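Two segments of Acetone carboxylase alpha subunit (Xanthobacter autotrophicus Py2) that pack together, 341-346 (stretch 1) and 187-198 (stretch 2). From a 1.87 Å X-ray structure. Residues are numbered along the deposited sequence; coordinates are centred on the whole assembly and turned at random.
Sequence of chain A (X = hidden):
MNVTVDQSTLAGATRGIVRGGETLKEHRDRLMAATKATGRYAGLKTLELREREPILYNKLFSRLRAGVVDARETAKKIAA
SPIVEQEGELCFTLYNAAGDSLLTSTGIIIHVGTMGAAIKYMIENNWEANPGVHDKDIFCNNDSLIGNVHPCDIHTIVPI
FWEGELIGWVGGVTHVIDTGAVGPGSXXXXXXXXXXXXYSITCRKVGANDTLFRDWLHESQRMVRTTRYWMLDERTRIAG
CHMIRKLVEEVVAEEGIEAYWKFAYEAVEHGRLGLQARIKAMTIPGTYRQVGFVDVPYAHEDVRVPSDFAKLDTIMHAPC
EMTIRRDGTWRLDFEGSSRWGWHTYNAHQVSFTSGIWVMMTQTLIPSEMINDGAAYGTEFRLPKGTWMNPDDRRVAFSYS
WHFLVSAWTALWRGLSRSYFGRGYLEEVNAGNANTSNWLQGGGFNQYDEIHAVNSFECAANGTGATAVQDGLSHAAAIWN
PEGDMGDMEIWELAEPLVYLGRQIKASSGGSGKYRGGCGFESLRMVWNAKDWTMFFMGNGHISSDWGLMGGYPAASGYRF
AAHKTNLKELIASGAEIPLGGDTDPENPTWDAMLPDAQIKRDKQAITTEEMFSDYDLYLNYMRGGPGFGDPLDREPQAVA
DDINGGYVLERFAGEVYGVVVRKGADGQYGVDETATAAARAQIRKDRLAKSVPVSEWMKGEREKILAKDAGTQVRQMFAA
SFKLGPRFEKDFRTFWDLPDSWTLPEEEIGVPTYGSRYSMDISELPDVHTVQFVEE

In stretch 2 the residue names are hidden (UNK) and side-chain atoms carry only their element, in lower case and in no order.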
# COMPACT_ATOMS: atom_id res chain seq x y z
N GLY A 341 20.11 -2.07 4.47
CA GLY A 341 19.79 -1.54 5.81
C GLY A 341 18.35 -1.04 6.01
O GLY A 341 17.51 -1.09 5.06
N TRP A 342 18.10 -0.52 7.22
CA TRP A 342 16.78 -0.06 7.62
C TRP A 342 16.65 1.45 7.32
O TRP A 342 16.84 2.31 8.17
CB TRP A 342 16.48 -0.38 9.09
CG TRP A 342 16.63 -1.83 9.45
CD1 TRP A 342 17.64 -2.38 10.22
CD2 TRP A 342 15.79 -2.92 9.07
NE1 TRP A 342 17.46 -3.73 10.34
CE2 TRP A 342 16.34 -4.10 9.64
CE3 TRP A 342 14.64 -3.03 8.29
CZ2 TRP A 342 15.75 -5.36 9.47
CZ3 TRP A 342 14.06 -4.28 8.14
CH2 TRP A 342 14.62 -5.44 8.73
N HIS A 343 16.38 1.71 6.04
CA HIS A 343 16.35 3.05 5.43
C HIS A 343 15.76 2.88 4.02
O HIS A 343 15.38 1.77 3.66
CB HIS A 343 17.76 3.67 5.43
CG HIS A 343 18.82 2.78 4.87
ND1 HIS A 343 18.81 2.33 3.57
CD2 HIS A 343 19.94 2.24 5.42
CE1 HIS A 343 19.86 1.56 3.34
NE2 HIS A 343 20.55 1.47 4.46
N THR A 344 15.71 3.97 3.24
CA THR A 344 15.11 3.96 1.89
C THR A 344 16.13 3.99 0.73
O THR A 344 15.76 4.33 -0.41
CB THR A 344 14.10 5.13 1.75
OG1 THR A 344 14.73 6.39 1.97
CG2 THR A 344 12.97 4.96 2.77
N TYR A 345 17.35 3.52 0.98
CA TYR A 345 18.51 3.65 0.05
C TYR A 345 18.97 2.32 -0.57
O TYR A 345 19.98 2.29 -1.32
CB TYR A 345 19.72 4.42 0.73
CG TYR A 345 19.21 5.56 1.62
CD1 TYR A 345 18.34 6.52 1.11
CD2 TYR A 345 19.60 5.68 2.96
CE1 TYR A 345 17.81 7.52 1.90
CE2 TYR A 345 19.07 6.69 3.78
CZ TYR A 345 18.18 7.60 3.25
OH TYR A 345 17.60 8.57 4.05
N ASN A 346 18.24 1.22 -0.31
CA ASN A 346 18.56 -0.07 -0.87
C ASN A 346 18.26 -0.17 -2.37
O ASN A 346 17.47 0.65 -2.91
CB ASN A 346 17.78 -1.17 -0.11
CG ASN A 346 18.01 -1.10 1.39
OD1 ASN A 346 19.10 -1.42 1.86
ND2 ASN A 346 17.03 -0.61 2.14
N UNK A 187 11.42 11.04 -2.91
CA UNK A 187 12.66 10.47 -2.33
C UNK A 187 12.54 10.41 -0.80
O UNK A 187 13.34 10.97 -0.05
c UNK A 187 14.09 11.37 -6.87
c UNK A 187 13.94 11.77 -4.17
s UNK A 187 13.75 10.43 -5.39
c UNK A 187 13.85 11.35 -2.72
N UNK A 188 11.46 9.75 -0.36
CA UNK A 188 10.90 9.96 0.96
C UNK A 188 11.70 9.27 2.08
O UNK A 188 12.34 8.23 1.86
c UNK A 188 9.48 9.44 0.95
N UNK A 189 11.63 9.89 3.26
CA UNK A 189 12.14 9.37 4.51
C UNK A 189 10.95 9.21 5.47
O UNK A 189 9.89 9.83 5.26
c UNK A 189 13.13 10.32 5.17
c UNK A 189 14.34 10.54 4.29
o UNK A 189 12.49 11.58 5.41
N UNK A 190 11.15 8.42 6.52
CA UNK A 190 10.14 8.17 7.55
C UNK A 190 9.91 6.70 7.75
O UNK A 190 10.05 6.20 8.86
N UNK A 191 9.52 6.01 6.67
CA UNK A 191 9.47 4.54 6.67
C UNK A 191 10.91 3.96 6.67
O UNK A 191 11.85 4.63 6.22
n UNK A 191 9.50 5.58 2.11
c UNK A 191 8.70 4.02 5.43
c UNK A 191 9.40 4.21 4.08
o UNK A 191 8.75 6.55 3.98
c UNK A 191 9.18 5.55 3.39
N UNK A 192 11.06 2.73 7.18
CA UNK A 192 12.31 1.98 7.17
C UNK A 192 12.28 0.60 6.51
O UNK A 192 13.29 -0.12 6.51
c UNK A 192 12.01 1.08 9.55
c UNK A 192 13.24 3.22 9.11
c UNK A 192 12.92 1.85 8.58
N UNK A 193 11.11 0.27 5.93
CA UNK A 193 10.80 -1.01 5.31
C UNK A 193 9.79 -0.79 4.15
O UNK A 193 9.22 0.27 4.04
c UNK A 193 10.01 -3.33 8.34
o UNK A 193 10.00 -4.52 8.05
c UNK A 193 10.06 -1.93 6.30
n UNK A 193 9.33 -2.84 9.36
c UNK A 193 10.80 -2.36 7.49
N UNK A 194 9.55 -1.85 3.38
CA UNK A 194 8.54 -1.88 2.30
C UNK A 194 7.17 -1.40 2.77
O UNK A 194 6.42 -0.79 2.03
c UNK A 194 7.51 -3.56 0.56
n UNK A 194 8.51 -4.32 -2.47
c UNK A 194 7.50 -5.03 0.16
n UNK A 194 6.84 -5.27 -1.12
c UNK A 194 8.42 -3.32 1.78
n UNK A 194 6.56 -5.10 -3.43
c UNK A 194 7.30 -4.90 -2.32
N UNK A 195 6.86 -1.75 4.01
CA UNK A 195 5.59 -1.39 4.68
C UNK A 195 5.61 0.13 5.01
O UNK A 195 6.28 0.56 5.97
c UNK A 195 5.05 -4.44 4.56
c UNK A 195 6.93 -5.79 6.06
c UNK A 195 5.37 -2.30 5.88
c UNK A 195 5.37 -5.76 4.27
c UNK A 195 6.64 -4.44 6.35
c UNK A 195 5.69 -3.75 5.60
c UNK A 195 6.33 -6.42 5.00
N UNK A 196 4.94 0.94 4.18
CA UNK A 196 5.06 2.41 4.24
C UNK A 196 5.94 3.07 3.17
O UNK A 196 6.11 4.29 3.18
N UNK A 197 6.51 2.27 2.24
CA UNK A 197 7.44 2.76 1.22
C UNK A 197 6.69 3.22 -0.07
O UNK A 197 7.34 3.62 -1.03
c UNK A 197 9.68 2.17 0.07
o UNK A 197 10.26 3.27 0.38
o UNK A 197 10.10 1.43 -0.85
c UNK A 197 8.47 1.66 0.88
N UNK A 198 5.36 3.16 -0.06
CA UNK A 198 4.57 3.59 -1.22
C UNK A 198 3.72 2.47 -1.84
O UNK A 198 3.96 1.28 -1.63
O HOH W 1 14.83 -1.42 4.51

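Position 187 carries three carbons and a sulfur in an unbranched chain, with the sulfur between the second and the last carbon. This thioether is Met187. Its end leads away from stretch 1, and it makes no contact there.

Position 188 has one side-chain carbon, pointing away from stretch 1. It is Ala188. Its backbone does the work: Thr344 OG1 donates a hydrogen bond to Ala188 O at 3.0 Å.

At 189 the first side-chain carbon bears one oxygen and one carbon. The terminal carbon lies 3.8 Å from Tyr345 OH. With this beta branching the residue is Thr189, and the touching atom is CG2.

Position 190 has no side-chain atoms. Its phi of 126° and psi of -58° would jam a CB against the carbonyl O of the preceding residue. It is Gly190.

Position 191 has three carbons in a row, the third holding one oxygen and one nitrogen. The nitrogen of 191 lies 3.6 Å from Thr344 CG2. That terminal amide makes it Gln191, and the touching atom is Gln191 NE2.

Position 192 shows three carbons, two of them attached to the first. The CB of 192 is 4.2 Å from Trp342 CB, an apolar contact. It is Val192. Val192 O lies 3.7 Å from Trp342 CA and sits at the edge of the indole, near the ring plane.

Position 193 again has three carbons ending in one oxygen and one nitrogen. The second carbon of 193 lies 3.8 Å from Trp342 CZ3. It is Gln193, and the touching atom is Gln193 CG.

Position 194 has three carbons, a nitrogen, then a carbon with two more nitrogens. This guanidinium is Arg194, out of reach of stretch 1.

Position 195 has one carbon followed by a six-carbon ring without oxygen. It is Phe195, also out of reach.

Position 196 has no side-chain atoms, and its phi is 103°. A CB would be crowded by Gln191 CB at 3.3 Å. It is Gly196, within the type II turn that starts at Arg194.

Position 197 has two carbons, the second with two oxygens. One oxygen of 197 lies 4.0 Å from Thr344 CG2. This carboxylate is Asp197, which closes the turn. The touching atom, Asp197 OD1, accepts a hydrogen bond from Gln191 NE2 at 3.0 Å.

Position 198 lacks a side chain, and its phi is 118°. It is Gly198.

The contact joins two irregular segments. Thr344 points toward stretch 2: its hydroxyl binds a backbone carbonyl, while its methyl meets the Gln191–Asp197 pair. Trp342 packs beside Val192 and Gln193. The oxygen of water 1 lies 2.8 Å from Val192 O and 2.8 Å from Gly341 O, and so bridges the two segments.

Stretch 2 (187-198) MATGQVQRFGDG
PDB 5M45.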